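Local coordinates for thermotoga maritima TmcAL (Thermotoga maritima, PDB 5Y0T), which belongs to the HIGH nucleotidyl transferase family of the HUP clan, whose members share a Rossmann-like alpha/beta fold, at residues Ile117-Pro122 with Tyr175-Leu180; Arg149-Lys154 with Glu159-Leu164; Lys281-Cys286 with Arg312-Ser317. One frame throughout, in Å; residues are numbered along the deposited sequence.

Contact 1. Residues Ile117-Pro122 with Tyr175-Leu180; sequences ILYEQP and YIHSAL
Tyr119 lays one face of its ring against Leu180, whose CB sits over the ring centre in a CH-pi contact, 3.7 Å from Tyr119 CG. The CD1 branch of Leu180 reaches back past the ring to Tyr119 CB, also at 3.7 Å, and grips the aromatic side chain at its root. CG of Tyr119 is anti to the backbone N (chi1 174°), which carries the ring out from its helix over Leu180, its far end beside that residue's carbonyl (Tyr119 CE1 to Leu180 O 3.6 Å). The segments belong to helices 108-120 and 167-182, part of the helical crossover from strand 98-103 to its parallel neighbour, strand 187-192; Tyr175, Ile176 and Ala179 rest on Phe188 of that strand. His177, the second residue to reach across, slips its imidazole in beside the end of helix 108-120, with NE2 3.5 Å from Tyr119 CA, while Leu118 CB stands over one ring face, offset toward the rim. Although NE2 also comes near Leu118 O, the angle is too poor for a hydrogen bond. That carbonyl is instead taken by Gln121 NE2 at 2.8 Å and a nearly straight 163°, where the chain leaves the helix with positive phi.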
loop_
_atom_site.group_PDB
_atom_site.type_symbol
_atom_site.label_atom_id
_atom_site.label_comp_id
_atom_site.label_asym_id
_atom_site.label_seq_id
_atom_site.Cartn_x
_atom_site.Cartn_y
_atom_site.Cartn_z
ATOM N N ILE A 117 22.620 35.901 -5.291
ATOM C CA ILE A 117 21.616 36.600 -4.490
ATOM C C ILE A 117 20.877 35.638 -3.577
ATOM O O ILE A 117 20.720 35.908 -2.382
ATOM C CB ILE A 117 20.610 37.353 -5.385
ATOM C CG1 ILE A 117 21.339 38.430 -6.184
ATOM C CG2 ILE A 117 19.513 38.004 -4.539
ATOM C CD1 ILE A 117 20.535 38.973 -7.366
ATOM N N LEU A 118 20.443 34.504 -4.122
ATOM C CA LEU A 118 19.731 33.510 -3.318
ATOM C C LEU A 118 20.621 32.893 -2.242
ATOM O O LEU A 118 20.143 32.467 -1.188
ATOM C CB LEU A 118 19.168 32.393 -4.206
ATOM C CG LEU A 118 18.234 32.815 -5.345
ATOM C CD1 LEU A 118 17.785 31.596 -6.126
ATOM C CD2 LEU A 118 17.026 33.585 -4.803
ATOM N N TYR A 119 21.915 32.821 -2.523
ATOM C CA TYR A 119 22.882 32.313 -1.556
ATOM C C TYR A 119 23.134 33.325 -0.442
ATOM O O TYR A 119 23.095 32.993 0.743
ATOM C CB TYR A 119 24.194 31.962 -2.269
ATOM C CG TYR A 119 25.327 31.564 -1.353
ATOM C CD1 TYR A 119 25.194 30.503 -0.452
ATOM C CD2 TYR A 119 26.543 32.231 -1.405
ATOM C CE1 TYR A 119 26.242 30.139 0.389
ATOM C CE2 TYR A 119 27.594 31.874 -0.574
ATOM C CZ TYR A 119 27.441 30.831 0.317
ATOM O OH TYR A 119 28.494 30.495 1.135
ATOM N N GLU A 120 23.390 34.573 -0.813
ATOM C CA GLU A 120 23.724 35.573 0.195
ATOM C C GLU A 120 22.507 36.103 0.943
ATOM O O GLU A 120 22.628 36.563 2.079
ATOM C CB GLU A 120 24.497 36.713 -0.447
ATOM C CG GLU A 120 25.896 36.282 -0.835
ATOM C CD GLU A 120 26.689 37.402 -1.442
ATOM O OE1 GLU A 120 26.097 38.473 -1.694
ATOM O OE2 GLU A 120 27.900 37.209 -1.664
ATOM N N GLN A 121 21.339 36.003 0.316
ATOM C CA GLN A 121 20.088 36.426 0.948
ATOM C C GLN A 121 20.151 37.866 1.472
ATOM O O GLN A 121 19.938 38.098 2.660
ATOM C CB GLN A 121 19.728 35.474 2.103
ATOM C CG GLN A 121 19.321 34.058 1.676
ATOM C CD GLN A 121 17.911 34.027 1.086
ATOM O OE1 GLN A 121 16.993 34.638 1.628
ATOM N NE2 GLN A 121 17.743 33.330 -0.041
ATOM N N PRO A 122 20.444 38.843 0.596
ATOM C CA PRO A 122 20.445 40.228 1.083
ATOM C C PRO A 122 19.069 40.639 1.640
ATOM O O PRO A 122 18.046 40.183 1.120
ATOM C CB PRO A 122 20.809 41.044 -0.166
ATOM C CG PRO A 122 20.419 40.162 -1.322
ATOM C CD PRO A 122 20.671 38.760 -0.860
ATOM N N TYR A 175 21.407 24.352 -9.100
ATOM C CA TYR A 175 22.707 23.636 -9.044
ATOM C C TYR A 175 23.792 24.553 -8.489
ATOM O O TYR A 175 24.603 24.156 -7.646
ATOM C CB TYR A 175 23.187 23.134 -10.421
ATOM C CG TYR A 175 22.308 22.126 -11.128
ATOM C CD1 TYR A 175 21.733 21.067 -10.448
ATOM C CD2 TYR A 175 22.057 22.246 -12.504
ATOM C CE1 TYR A 175 20.926 20.154 -11.099
ATOM C CE2 TYR A 175 21.240 21.323 -13.173
ATOM C CZ TYR A 175 20.682 20.289 -12.464
ATOM O OH TYR A 175 19.866 19.391 -13.101
ATOM N N ILE A 176 23.832 25.776 -9.011
ATOM C CA ILE A 176 24.869 26.713 -8.642
ATOM C C ILE A 176 24.692 27.137 -7.189
ATOM O O ILE A 176 25.656 27.208 -6.424
ATOM C CB ILE A 176 24.854 27.951 -9.579
ATOM C CG1 ILE A 176 25.198 27.532 -11.017
ATOM C CG2 ILE A 176 25.839 29.007 -9.100
ATOM C CD1 ILE A 176 24.818 28.564 -12.075
ATOM N N HIS A 177 23.451 27.410 -6.809
ATOM C CA HIS A 177 23.147 27.766 -5.429
ATOM C C HIS A 177 23.590 26.659 -4.485
ATOM O O HIS A 177 24.223 26.936 -3.468
ATOM C CB HIS A 177 21.658 28.044 -5.257
ATOM C CG HIS A 177 21.284 28.482 -3.876
ATOM N ND1 HIS A 177 19.996 28.399 -3.394
ATOM C CD2 HIS A 177 22.029 28.998 -2.869
ATOM C CE1 HIS A 177 19.962 28.847 -2.151
ATOM N NE2 HIS A 177 21.182 29.220 -1.808
ATOM N N SER A 178 23.277 25.408 -4.830
ATOM C CA SER A 178 23.713 24.248 -4.044
ATOM C C SER A 178 25.231 24.180 -3.896
ATOM O O SER A 178 25.751 23.940 -2.804
ATOM C CB SER A 178 23.200 22.951 -4.680
ATOM O OG SER A 178 21.792 22.850 -4.504
ATOM N N ALA A 179 25.949 24.396 -4.994
ATOM C CA ALA A 179 27.407 24.375 -4.931
ATOM C C ALA A 179 27.915 25.461 -3.991
ATOM O O ALA A 179 28.848 25.233 -3.231
ATOM C CB ALA A 179 27.997 24.563 -6.304
ATOM N N LEU A 180 27.301 26.647 -4.052
ATOM C CA LEU A 180 27.675 27.734 -3.143
ATOM C C LEU A 180 27.425 27.309 -1.703
ATOM O O LEU A 180 28.292 27.470 -0.836
ATOM C CB LEU A 180 26.896 29.023 -3.464
ATOM C CG LEU A 180 27.327 29.730 -4.752
ATOM C CD1 LEU A 180 26.438 30.950 -5.070
ATOM C CD2 LEU A 180 28.786 30.142 -4.628
#

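Contact 2. Residues Arg149-Lys154 with Glu159-Leu164; sequences RYFSMK and EEVLKL
Phe151 and Val161 mark the closest approach of the two backbones, their CA atoms 8.1 Å apart. Residues Arg149-Met153 form the last turn of helix 139-153, whose bonding reaches Lys154 N, 3.1 Å from Tyr150 O. Beyond the four-residue connection, Leu162-Leu164 lie in a 3-10 segment, with i+3 bonds such as Leu164 N to Val161 O (2.9 Å).

Among the side chains, Val161 CG2 sits over one face of the Phe151 ring, above its centre, 3.6 Å from the centroid and 12° from the ring normal, a clear CH-pi contact. A chi1 of -174° sets CG1 of the valine anti to the backbone N and the touching branch, CG2, anti to the carbonyl carbon. The pairing closes the short connection between the end of helix 139-153 and the 3-10 segment ahead of helix 167-182, within the run of helices that joins strands 98-103 and 187-192; Trp156, in the intervening loop, adds an edge-to-face contact to Phe151.

Glu160 comes to the ring edge rather than a face: its OE1 lies 4.2 Å from Phe151 CE2, near the ring plane, with the carboxylate turned 68° from the ring. Its other oxygen, OE2, receives Lys163 NZ at 2.9 Å on the anti side, forming a salt bridge. Lys163 also pairs with Asp107 and lies in a cation-pi contact with Phe110, so several partners fix its amine beside the start of helix 108-120.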
loop_
_atom_site.group_PDB
_atom_site.type_symbol
_atom_site.label_atom_id
_atom_site.label_comp_id
_atom_site.label_asym_id
_atom_site.label_seq_id
_atom_site.Cartn_x
_atom_site.Cartn_y
_atom_site.Cartn_z
ATOM N N ARG A 149 11.896 42.678 -8.285
ATOM C CA ARG A 149 11.842 43.919 -7.533
ATOM C C ARG A 149 13.247 44.278 -7.070
ATOM O O ARG A 149 13.629 45.456 -7.053
ATOM C CB ARG A 149 10.869 43.799 -6.357
ATOM C CG ARG A 149 9.404 43.794 -6.791
ATOM C CD ARG A 149 8.448 43.500 -5.643
ATOM N NE ARG A 149 8.374 44.584 -4.664
ATOM C CZ ARG A 149 7.763 44.482 -3.487
ATOM N NH1 ARG A 149 7.184 43.341 -3.138
ATOM N NH2 ARG A 149 7.739 45.514 -2.653
ATOM N N TYR A 150 14.023 43.254 -6.737
ATOM C CA TYR A 150 15.427 43.427 -6.380
ATOM C C TYR A 150 16.220 43.970 -7.567
ATOM O O TYR A 150 16.968 44.938 -7.431
ATOM C CB TYR A 150 16.028 42.102 -5.896
ATOM C CG TYR A 150 17.406 42.240 -5.292
ATOM C CD1 TYR A 150 17.575 42.763 -4.015
ATOM C CD2 TYR A 150 18.538 41.853 -5.996
ATOM C CE1 TYR A 150 18.832 42.897 -3.454
ATOM C CE2 TYR A 150 19.807 41.985 -5.441
ATOM C CZ TYR A 150 19.943 42.508 -4.170
ATOM O OH TYR A 150 21.189 42.649 -3.612
ATOM N N PHE A 151 16.050 43.353 -8.734
ATOM C CA PHE A 151 16.708 43.839 -9.948
ATOM C C PHE A 151 16.396 45.305 -10.229
ATOM O O PHE A 151 17.290 46.075 -10.579
ATOM C CB PHE A 151 16.314 42.983 -11.149
ATOM C CG PHE A 151 17.232 41.814 -11.382
ATOM C CD1 PHE A 151 17.579 40.971 -10.341
ATOM C CD2 PHE A 151 17.751 41.566 -12.647
ATOM C CE1 PHE A 151 18.428 39.889 -10.553
ATOM C CE2 PHE A 151 18.593 40.495 -12.876
ATOM C CZ PHE A 151 18.934 39.649 -11.826
ATOM N N SER A 152 15.130 45.682 -10.072
ATOM C CA SER A 152 14.694 47.055 -10.304
ATOM C C SER A 152 15.351 48.027 -9.342
ATOM O O SER A 152 15.794 49.101 -9.747
ATOM C CB SER A 152 13.171 47.173 -10.183
ATOM O OG SER A 152 12.521 46.510 -11.251
ATOM N N MET A 153 15.398 47.658 -8.068
ATOM C CA MET A 153 16.018 48.498 -7.048
ATOM C C MET A 153 17.496 48.749 -7.372
ATOM O O MET A 153 18.036 49.817 -7.080
ATOM C CB MET A 153 15.864 47.850 -5.667
ATOM C CG MET A 153 16.734 48.459 -4.580
ATOM S SD MET A 153 16.973 47.350 -3.174
ATOM C CE MET A 153 15.456 47.640 -2.261
ATOM N N LYS A 154 18.127 47.771 -8.014
ATOM C CA LYS A 154 19.548 47.834 -8.355
ATOM C C LYS A 154 19.819 48.588 -9.654
ATOM O O LYS A 154 20.977 48.788 -10.032
ATOM C CB LYS A 154 20.133 46.426 -8.470
ATOM C CG LYS A 154 20.150 45.639 -7.173
ATOM C CD LYS A 154 21.006 46.325 -6.125
ATOM C CE LYS A 154 22.141 45.422 -5.672
ATOM N NZ LYS A 154 22.910 46.017 -4.543
ATOM N N GLU A 159 13.176 42.443 -16.462
ATOM C CA GLU A 159 12.629 41.523 -17.451
ATOM C C GLU A 159 13.553 40.329 -17.665
ATOM O O GLU A 159 13.108 39.266 -18.095
ATOM C CB GLU A 159 12.373 42.244 -18.777
ATOM C CG GLU A 159 11.179 43.173 -18.730
ATOM C CD GLU A 159 10.896 43.837 -20.067
ATOM O OE1 GLU A 159 11.701 43.658 -21.008
ATOM O OE2 GLU A 159 9.867 44.539 -20.173
ATOM N N GLU A 160 14.834 40.503 -17.351
ATOM C CA GLU A 160 15.800 39.427 -17.497
ATOM C C GLU A 160 15.450 38.259 -16.570
ATOM O O GLU A 160 15.709 37.099 -16.890
ATOM C CB GLU A 160 17.220 39.927 -17.221
ATOM C CG GLU A 160 18.246 39.409 -18.227
ATOM C CD GLU A 160 19.687 39.607 -17.780
ATOM O OE1 GLU A 160 19.923 40.402 -16.842
ATOM O OE2 GLU A 160 20.585 38.958 -18.368
ATOM N N VAL A 161 14.838 38.574 -15.432
ATOM C CA VAL A 161 14.438 37.562 -14.452
ATOM C C VAL A 161 13.384 36.607 -15.028
ATOM O O VAL A 161 13.256 35.464 -14.578
ATOM C CB VAL A 161 13.904 38.233 -13.154
ATOM C CG1 VAL A 161 13.611 37.197 -12.067
ATOM C CG2 VAL A 161 14.915 39.255 -12.641
ATOM N N LEU A 162 12.653 37.063 -16.045
ATOM C CA LEU A 162 11.670 36.212 -16.719
ATOM C C LEU A 162 12.281 34.919 -17.282
ATOM O O LEU A 162 11.559 33.956 -17.542
ATOM C CB LEU A 162 10.976 36.985 -17.841
ATOM C CG LEU A 162 10.027 38.092 -17.386
ATOM C CD1 LEU A 162 9.666 39.013 -18.550
ATOM C CD2 LEU A 162 8.773 37.482 -16.783
ATOM N N LYS A 163 13.601 34.888 -17.457
ATOM C CA LYS A 163 14.277 33.669 -17.911
ATOM C C LYS A 163 14.043 32.510 -16.939
ATOM O O LYS A 163 14.133 31.336 -17.310
ATOM C CB LYS A 163 15.777 33.912 -18.078
ATOM C CG LYS A 163 16.160 34.823 -19.252
ATOM C CD LYS A 163 17.658 35.137 -19.195
ATOM C CE LYS A 163 18.027 36.301 -20.089
ATOM N NZ LYS A 163 19.439 36.705 -19.839
ATOM N N LEU A 164 13.718 32.845 -15.697
ATOM C CA LEU A 164 13.551 31.845 -14.653
ATOM C C LEU A 164 12.160 31.223 -14.711
ATOM O O LEU A 164 11.779 30.473 -13.826
ATOM C CB LEU A 164 13.825 32.458 -13.278
ATOM C CG LEU A 164 15.282 32.901 -13.077
ATOM C CD1 LEU A 164 15.474 33.606 -11.738
ATOM C CD2 LEU A 164 16.234 31.712 -13.196
#

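Contact 3. Residues Lys281-Cys286 with Arg312-Ser317; sequences KRFHVC and RLALFS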
loop_
_atom_site.group_PDB
_atom_site.type_symbol
_atom_site.label_atom_id
_atom_site.label_comp_id
_atom_site.label_asym_id
_atom_site.label_seq_id
_atom_site.Cartn_x
_atom_site.Cartn_y
_atom_site.Cartn_z
ATOM N N LYS A 281 -6.157 16.953 2.817
ATOM C CA LYS A 281 -7.596 16.750 2.639
ATOM C C LYS A 281 -7.925 16.419 1.191
ATOM O O LYS A 281 -8.774 15.576 0.924
ATOM C CB LYS A 281 -8.397 17.985 3.093
ATOM C CG LYS A 281 -9.912 17.806 3.013
ATOM C CD LYS A 281 -10.656 18.998 3.624
ATOM C CE LYS A 281 -12.164 18.759 3.675
ATOM N NZ LYS A 281 -12.893 19.939 4.255
ATOM N N ARG A 282 -7.237 17.063 0.253
ATOM C CA ARG A 282 -7.483 16.797 -1.161
ATOM C C ARG A 282 -7.086 15.360 -1.529
ATOM O O ARG A 282 -7.818 14.677 -2.253
ATOM C CB ARG A 282 -6.738 17.820 -2.039
ATOM C CG ARG A 282 -7.248 19.262 -1.835
ATOM C CD ARG A 282 -6.548 20.254 -2.750
ATOM N NE ARG A 282 -7.013 20.128 -4.125
ATOM C CZ ARG A 282 -8.031 20.814 -4.630
ATOM N NH1 ARG A 282 -8.688 21.688 -3.872
ATOM N NH2 ARG A 282 -8.388 20.631 -5.895
ATOM N N PHE A 283 -5.941 14.898 -1.037
ATOM C CA PHE A 283 -5.546 13.506 -1.271
ATOM C C PHE A 283 -6.584 12.563 -0.662
ATOM O O PHE A 283 -7.008 11.608 -1.297
ATOM C CB PHE A 283 -4.159 13.194 -0.685
ATOM C CG PHE A 283 -3.043 13.205 -1.700
ATOM C CD1 PHE A 283 -2.754 14.358 -2.415
ATOM C CD2 PHE A 283 -2.270 12.065 -1.931
ATOM C CE1 PHE A 283 -1.718 14.386 -3.343
ATOM C CE2 PHE A 283 -1.228 12.082 -2.858
ATOM C CZ PHE A 283 -0.954 13.236 -3.571
ATOM N N HIS A 284 -7.006 12.858 0.562
ATOM C CA HIS A 284 -7.924 11.985 1.286
ATOM C C HIS A 284 -9.278 11.873 0.594
ATOM O O HIS A 284 -9.802 10.766 0.398
ATOM C CB HIS A 284 -8.106 12.488 2.717
ATOM C CG HIS A 284 -8.888 11.553 3.590
ATOM N ND1 HIS A 284 -10.244 11.685 3.796
ATOM C CD2 HIS A 284 -8.502 10.469 4.305
ATOM C CE1 HIS A 284 -10.660 10.726 4.606
ATOM N NE2 HIS A 284 -9.621 9.978 4.932
ATOM N N VAL A 285 -9.843 13.024 0.231
ATOM C CA VAL A 285 -11.157 13.075 -0.400
ATOM C C VAL A 285 -11.114 12.529 -1.827
ATOM O O VAL A 285 -11.944 11.705 -2.196
ATOM C CB VAL A 285 -11.719 14.516 -0.413
ATOM C CG1 VAL A 285 -13.077 14.567 -1.114
ATOM C CG2 VAL A 285 -11.847 15.049 1.008
ATOM N N CYS A 286 -10.140 12.969 -2.624
ATOM C CA CYS A 286 -10.086 12.545 -4.022
ATOM C C CYS A 286 -9.827 11.051 -4.168
ATOM O O CYS A 286 -10.306 10.424 -5.116
ATOM C CB CYS A 286 -9.017 13.331 -4.788
ATOM S SG CYS A 286 -9.483 15.071 -5.028
ATOM N N ARG A 312 4.591 13.877 -7.525
ATOM C CA ARG A 312 5.684 13.714 -6.556
ATOM C C ARG A 312 5.103 13.357 -5.187
ATOM O O ARG A 312 5.596 12.452 -4.522
ATOM C CB ARG A 312 6.551 14.979 -6.436
ATOM C CG ARG A 312 7.624 15.142 -7.514
ATOM C CD ARG A 312 8.568 16.349 -7.235
ATOM N NE ARG A 312 7.896 17.631 -7.346
ATOM C CZ ARG A 312 7.873 18.361 -8.450
ATOM N NH1 ARG A 312 8.484 17.923 -9.543
ATOM N NH2 ARG A 312 7.238 19.522 -8.464
ATOM N N LEU A 313 4.053 14.064 -4.770
ATOM C CA LEU A 313 3.442 13.774 -3.470
ATOM C C LEU A 313 2.886 12.346 -3.381
ATOM O O LEU A 313 2.899 11.739 -2.311
ATOM C CB LEU A 313 2.333 14.778 -3.161
ATOM C CG LEU A 313 2.791 16.186 -2.770
ATOM C CD1 LEU A 313 1.589 17.105 -2.549
ATOM C CD2 LEU A 313 3.661 16.142 -1.532
ATOM N N ALA A 314 2.381 11.818 -4.492
ATOM C CA ALA A 314 1.919 10.429 -4.516
ATOM C C ALA A 314 3.078 9.446 -4.295
ATOM O O ALA A 314 2.921 8.458 -3.602
ATOM C CB ALA A 314 1.214 10.116 -5.822
ATOM N N LEU A 315 4.245 9.724 -4.874
ATOM C CA LEU A 315 5.407 8.853 -4.670
ATOM C C LEU A 315 5.918 8.963 -3.241
ATOM O O LEU A 315 6.222 7.954 -2.609
ATOM C CB LEU A 315 6.536 9.191 -5.652
ATOM C CG LEU A 315 6.267 8.906 -7.128
ATOM C CD1 LEU A 315 7.551 9.108 -7.939
ATOM C CD2 LEU A 315 5.746 7.498 -7.303
ATOM N N PHE A 316 5.986 10.186 -2.726
ATOM C CA PHE A 316 6.382 10.389 -1.330
ATOM C C PHE A 316 5.439 9.661 -0.380
ATOM O O PHE A 316 5.870 9.092 0.631
ATOM C CB PHE A 316 6.410 11.870 -0.966
ATOM C CG PHE A 316 7.499 12.644 -1.651
ATOM C CD1 PHE A 316 8.623 11.997 -2.138
ATOM C CD2 PHE A 316 7.395 14.027 -1.805
ATOM C CE1 PHE A 316 9.637 12.717 -2.765
ATOM C CE2 PHE A 316 8.398 14.753 -2.437
ATOM C CZ PHE A 316 9.520 14.097 -2.918
ATOM N N SER A 317 4.152 9.670 -0.704
ATOM C CA SER A 317 3.186 8.973 0.138
ATOM C C SER A 317 3.363 7.454 0.100
ATOM O O SER A 317 3.403 6.794 1.136
ATOM C CB SER A 317 1.757 9.340 -0.273
ATOM O OG SER A 317 1.552 10.731 -0.148
#
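Apolar contact between Phe283 and the helix of Leu313 and Ala314 joins two helices that are almost perpendicular: the axes of segments 281-286 and 312-317 cross at -81° and approach to 12.3 Å. That separation is spanned by one aromatic side chain. The far end of the Phe283 ring does the touching: CZ meets Leu313 CB at 3.7 Å, coming in obliquely, and CE2 lies 4.3 Å from Ala314 CB. The ring thus presents its rim to the backbone of the second helix, and Ala314 N, near the ring plane, is 3.7 Å from Phe283 CZ. Ala314 CA lies in the ring plane at its edge, 3.9 Å from Phe283 CE2.

Other aromatic rings pack around the same phenylalanine. Phe275 and Phe296 meet it edge-to-face, while Phe261 and Phe269 meet it with their planes inclined.

Polar interactions stay within the individual helices or lead outward. Ser317 OG, 4.1 Å from Phe283 CE2, is turned back by a chi1 of -60° to donate to Leu313 O at 2.7 Å; the buried hydroxyl thus finds its acceptor within its own helix. Leu313 O also accepts Ser317 N at 2.9 Å, from the opposite face of its plane. In the first helix, Arg282 NE bonds to Val300 O.

A covalent link adds to these: Cys286 forms a disulfide with Cys299, tying helix 279-289 to helix 293-300. The arrangement is one of two nearly perpendicular helices bridged by a buried phenylalanine, part of a phenylalanine cluster in the helical part of the chain after strand 187-192.

From the N terminus, strand 98-103 leads into helix 108-120, whose end opens contact 1. Before that loop closes at 175-180, the chain runs through helices 123-134 and 139-153 and makes contact 2, a short loop nested wholly inside the larger one. These two contacts also touch: Ile117 packs on Tyr150 and Phe151, and Pro122 on Tyr150, joining helix 108-120 to helix 139-153. After contact 1 closes, helix 167-182 leads back to the sheet at strand 187-192. Contact 3 follows in series, neither nested nor crossing, and ties helices 279-289 and 307-318; its nearest atoms are about 12 Å from those of contact 1.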